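Local coordinates for ileal bile acid-binding protein (Danio rerio, PDB 3ELZ) that binds bile acids such as cholate, and perhaps fatty acids, inside a beta-barrel of the fatty-acid binding protein family and probably carries them through the cytoplasm, at residues G48-W53 with T64-V69. Residues are numbered along the deposited sequence; the frame is centred on the assembly and turned at random.
Sequences GDDFTW and TNKFIV. With CHD (cholic acid), chain D.
Phe51 and Phe67 form a hydrogen-bonded pair where strands 50-57 and 61-68 run antiparallel in a beta hairpin of the barrel wall. Phe51 N donates to Phe67 O at 2.8 Å and Phe67 N to Phe51 O; Trp53 and Asn65 form the next such pair, and Val69 N adds a bond to Asp49 O at the hairpin's open end. Between these pairs the strands close up, and the CA of Thr52 lies 3.4 Å from Asn65 O in a CA-H...O contact.

Inside the barrel the contact is aromatic. Phe51 CB sits over one face of the Phe67 ring, 3.7 Å from its centroid, in a CH-pi contact; the two ring planes are nearly parallel, at 8°, but slid so far apart that they hardly overlap. With chi1 at 63°, Phe67 CG stands between its own backbone N and carbonyl carbon, which turns one face of the ring to Phe51 CB. Trp53 CE3 meets the edge of that ring, and cholate C6 rests over one face of the indole, 3.5 Å from Trp53 CG. Phe67 CE1 touches the steroid's C19 methyl at 3.6 Å, while Leu94 packs against all three aromatic residues.

On the outer face Lys66 bends its chain back across the neighbouring strand. NZ forms a salt bridge with Asp50 OD2 at 2.9 Å, approaching on the syn side but somewhat out of the carboxylate plane, and hydrogen-bonds Thr52 OG1 at 2.8 Å. It also hydrogen-bonds Phe51 O from above the carbonyl plane, leaving the in-plane approach to Phe67 N.

The hairpin is thus two-sided: outside, the Lys66 ammonium ties the strands together through Asp50 and two neutral oxygens, while inside Trp53 and Phe67 offer the steroid an apolar surface.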
loop_
_atom_site.group_PDB
_atom_site.type_symbol
_atom_site.label_atom_id
_atom_site.label_comp_id
_atom_site.label_asym_id
_atom_site.label_seq_id
_atom_site.Cartn_x
_atom_site.Cartn_y
_atom_site.Cartn_z
ATOM N N GLY A 48 11.076 5.177 14.791
ATOM C CA GLY A 48 11.769 6.355 14.276
ATOM C C GLY A 48 11.696 6.469 12.765
ATOM O O GLY A 48 10.710 6.972 12.217
ATOM N N ASP A 49 12.752 6.011 12.096
ATOM C CA ASP A 49 12.822 6.007 10.633
ATOM C C ASP A 49 12.670 4.586 10.087
ATOM O O ASP A 49 12.443 4.388 8.894
ATOM C CB ASP A 49 14.135 6.636 10.142
ATOM C CG ASP A 49 14.043 8.160 9.949
ATOM O OD1 ASP A 49 15.084 8.773 9.621
ATOM O OD2 ASP A 49 12.949 8.749 10.108
ATOM N N ASP A 50 12.784 3.603 10.975
ATOM C CA ASP A 50 12.637 2.210 10.599
ATOM C C ASP A 50 11.179 1.768 10.671
ATOM O O ASP A 50 10.492 2.009 11.667
ATOM C CB ASP A 50 13.521 1.311 11.474
ATOM C CG ASP A 50 13.410 -0.163 11.096
ATOM O OD1 ASP A 50 12.927 -0.956 11.935
ATOM O OD2 ASP A 50 13.783 -0.528 9.954
ATOM N N PHE A 51 10.723 1.125 9.599
ATOM C CA PHE A 51 9.376 0.559 9.528
ATOM C C PHE A 51 9.415 -0.921 9.183
ATOM O O PHE A 51 10.188 -1.336 8.322
ATOM C CB PHE A 51 8.542 1.278 8.463
ATOM C CG PHE A 51 8.090 2.652 8.862
ATOM C CD1 PHE A 51 8.944 3.750 8.735
ATOM C CD2 PHE A 51 6.797 2.859 9.343
ATOM C CE1 PHE A 51 8.521 5.033 9.096
ATOM C CE2 PHE A 51 6.369 4.139 9.709
ATOM C CZ PHE A 51 7.236 5.222 9.584
ATOM N N THR A 52 8.580 -1.698 9.865
ATOM C CA THR A 52 8.267 -3.069 9.469
ATOM C C THR A 52 6.780 -3.094 9.114
ATOM O O THR A 52 5.939 -2.660 9.900
ATOM C CB THR A 52 8.594 -4.093 10.573
ATOM O OG1 THR A 52 9.889 -3.814 11.118
ATOM C CG2 THR A 52 8.575 -5.517 10.014
ATOM N N TRP A 53 6.470 -3.589 7.919
ATOM C CA TRP A 53 5.153 -3.392 7.308
ATOM C C TRP A 53 4.655 -4.731 6.770
ATOM O O TRP A 53 5.167 -5.256 5.785
ATOM C CB TRP A 53 5.260 -2.349 6.191
ATOM C CG TRP A 53 3.969 -1.650 5.813
ATOM C CD1 TRP A 53 2.932 -2.168 5.078
ATOM C CD2 TRP A 53 3.602 -0.298 6.120
ATOM N NE1 TRP A 53 1.942 -1.227 4.922
ATOM C CE2 TRP A 53 2.325 -0.069 5.549
ATOM C CE3 TRP A 53 4.223 0.743 6.827
ATOM C CZ2 TRP A 53 1.656 1.158 5.667
ATOM C CZ3 TRP A 53 3.556 1.959 6.945
ATOM C CH2 TRP A 53 2.287 2.157 6.362
ATOM N N THR A 64 5.930 -9.123 4.109
ATOM C CA THR A 64 6.594 -8.180 5.001
ATOM C C THR A 64 7.602 -7.264 4.278
ATOM O O THR A 64 8.527 -7.731 3.622
ATOM C CB THR A 64 7.260 -8.900 6.183
ATOM O OG1 THR A 64 6.252 -9.539 6.977
ATOM C CG2 THR A 64 8.034 -7.917 7.059
ATOM N N ASN A 65 7.407 -5.956 4.413
ATOM C CA ASN A 65 8.403 -4.987 3.969
ATOM C C ASN A 65 9.148 -4.359 5.141
ATOM O O ASN A 65 8.585 -4.140 6.208
ATOM C CB ASN A 65 7.781 -3.914 3.063
ATOM C CG ASN A 65 7.572 -4.403 1.653
ATOM O OD1 ASN A 65 6.451 -4.729 1.253
ATOM N ND2 ASN A 65 8.653 -4.491 0.895
ATOM N N LYS A 66 10.437 -4.127 4.946
ATOM C CA LYS A 66 11.277 -3.487 5.950
ATOM C C LYS A 66 12.079 -2.399 5.296
ATOM O O LYS A 66 12.801 -2.654 4.332
ATOM C CB LYS A 66 12.224 -4.490 6.619
ATOM C CG LYS A 66 11.684 -5.057 7.900
ATOM C CD LYS A 66 12.787 -5.283 8.935
ATOM C CE LYS A 66 13.296 -3.962 9.511
ATOM N NZ LYS A 66 12.190 -2.984 9.780
ATOM N N PHE A 67 11.957 -1.188 5.824
ATOM C CA PHE A 67 12.618 -0.043 5.231
ATOM C C PHE A 67 12.916 1.060 6.236
ATOM O O PHE A 67 12.267 1.178 7.284
ATOM C CB PHE A 67 11.789 0.507 4.050
ATOM C CG PHE A 67 10.431 1.029 4.445
ATOM C CD1 PHE A 67 9.325 0.177 4.486
ATOM C CD2 PHE A 67 10.256 2.365 4.778
ATOM C CE1 PHE A 67 8.065 0.657 4.862
ATOM C CE2 PHE A 67 8.996 2.854 5.147
ATOM C CZ PHE A 67 7.903 1.997 5.184
ATOM N N ILE A 68 13.921 1.856 5.887
ATOM C CA ILE A 68 14.312 3.048 6.617
ATOM C C ILE A 68 14.035 4.200 5.668
ATOM O O ILE A 68 14.370 4.135 4.482
ATOM C CB ILE A 68 15.815 3.003 7.043
ATOM C CG1 ILE A 68 16.050 1.936 8.115
ATOM C CG2 ILE A 68 16.311 4.359 7.580
ATOM C CD1 ILE A 68 16.190 0.539 7.582
ATOM N N VAL A 69 13.379 5.225 6.194
ATOM C CA VAL A 69 13.084 6.447 5.466
ATOM C C VAL A 69 14.363 7.049 4.893
ATOM O O VAL A 69 15.312 7.300 5.626
ATOM C CB VAL A 69 12.399 7.487 6.399
ATOM C CG1 VAL A 69 12.279 8.853 5.709
ATOM C CG2 VAL A 69 11.039 6.986 6.844
HETATM C C1 CHD D . 6.629 2.524 0.553
HETATM C C2 CHD D . 5.498 3.549 0.363
HETATM C C3 CHD D . 4.681 3.724 1.640
HETATM O O3 CHD D . 3.576 4.570 1.329
HETATM C C4 CHD D . 4.169 2.379 2.201
HETATM C C5 CHD D . 5.278 1.287 2.279
HETATM C C6 CHD D . 4.659 -0.050 2.759
HETATM C C7 CHD D . 3.987 -0.888 1.645
HETATM O O7 CHD D . 2.663 -0.411 1.402
HETATM C C8 CHD D . 4.797 -0.950 0.327
HETATM C C9 CHD D . 5.310 0.450 -0.123
HETATM C C10 CHD D . 6.152 1.136 0.984
HETATM C C11 CHD D . 6.031 0.441 -1.512
HETATM C C12 CHD D . 5.226 -0.293 -2.600
HETATM O O12 CHD D . 4.090 0.488 -2.974
HETATM C C13 CHD D . 4.787 -1.697 -2.141
HETATM C C14 CHD D . 3.986 -1.567 -0.814
HETATM C C15 CHD D . 3.462 -2.991 -0.594
HETATM C C16 CHD D . 3.061 -3.416 -2.019
HETATM C C17 CHD D . 3.628 -2.300 -2.964
HETATM C C18 CHD D . 6.019 -2.642 -2.049
HETATM C C19 CHD D . 7.411 0.281 1.293
HETATM C C20 CHD D . 3.958 -2.841 -4.381
HETATM C C21 CHD D . 4.643 -1.868 -5.368
HETATM C C22 CHD D . 2.689 -3.379 -5.012
HETATM C C23 CHD D . 3.016 -4.830 -5.355
HETATM O O25 CHD D . 1.106 -6.072 -5.731
HETATM C C24 CHD D . 1.919 -5.737 -4.853
HETATM O O26 CHD D . 1.922 -6.069 -3.630
#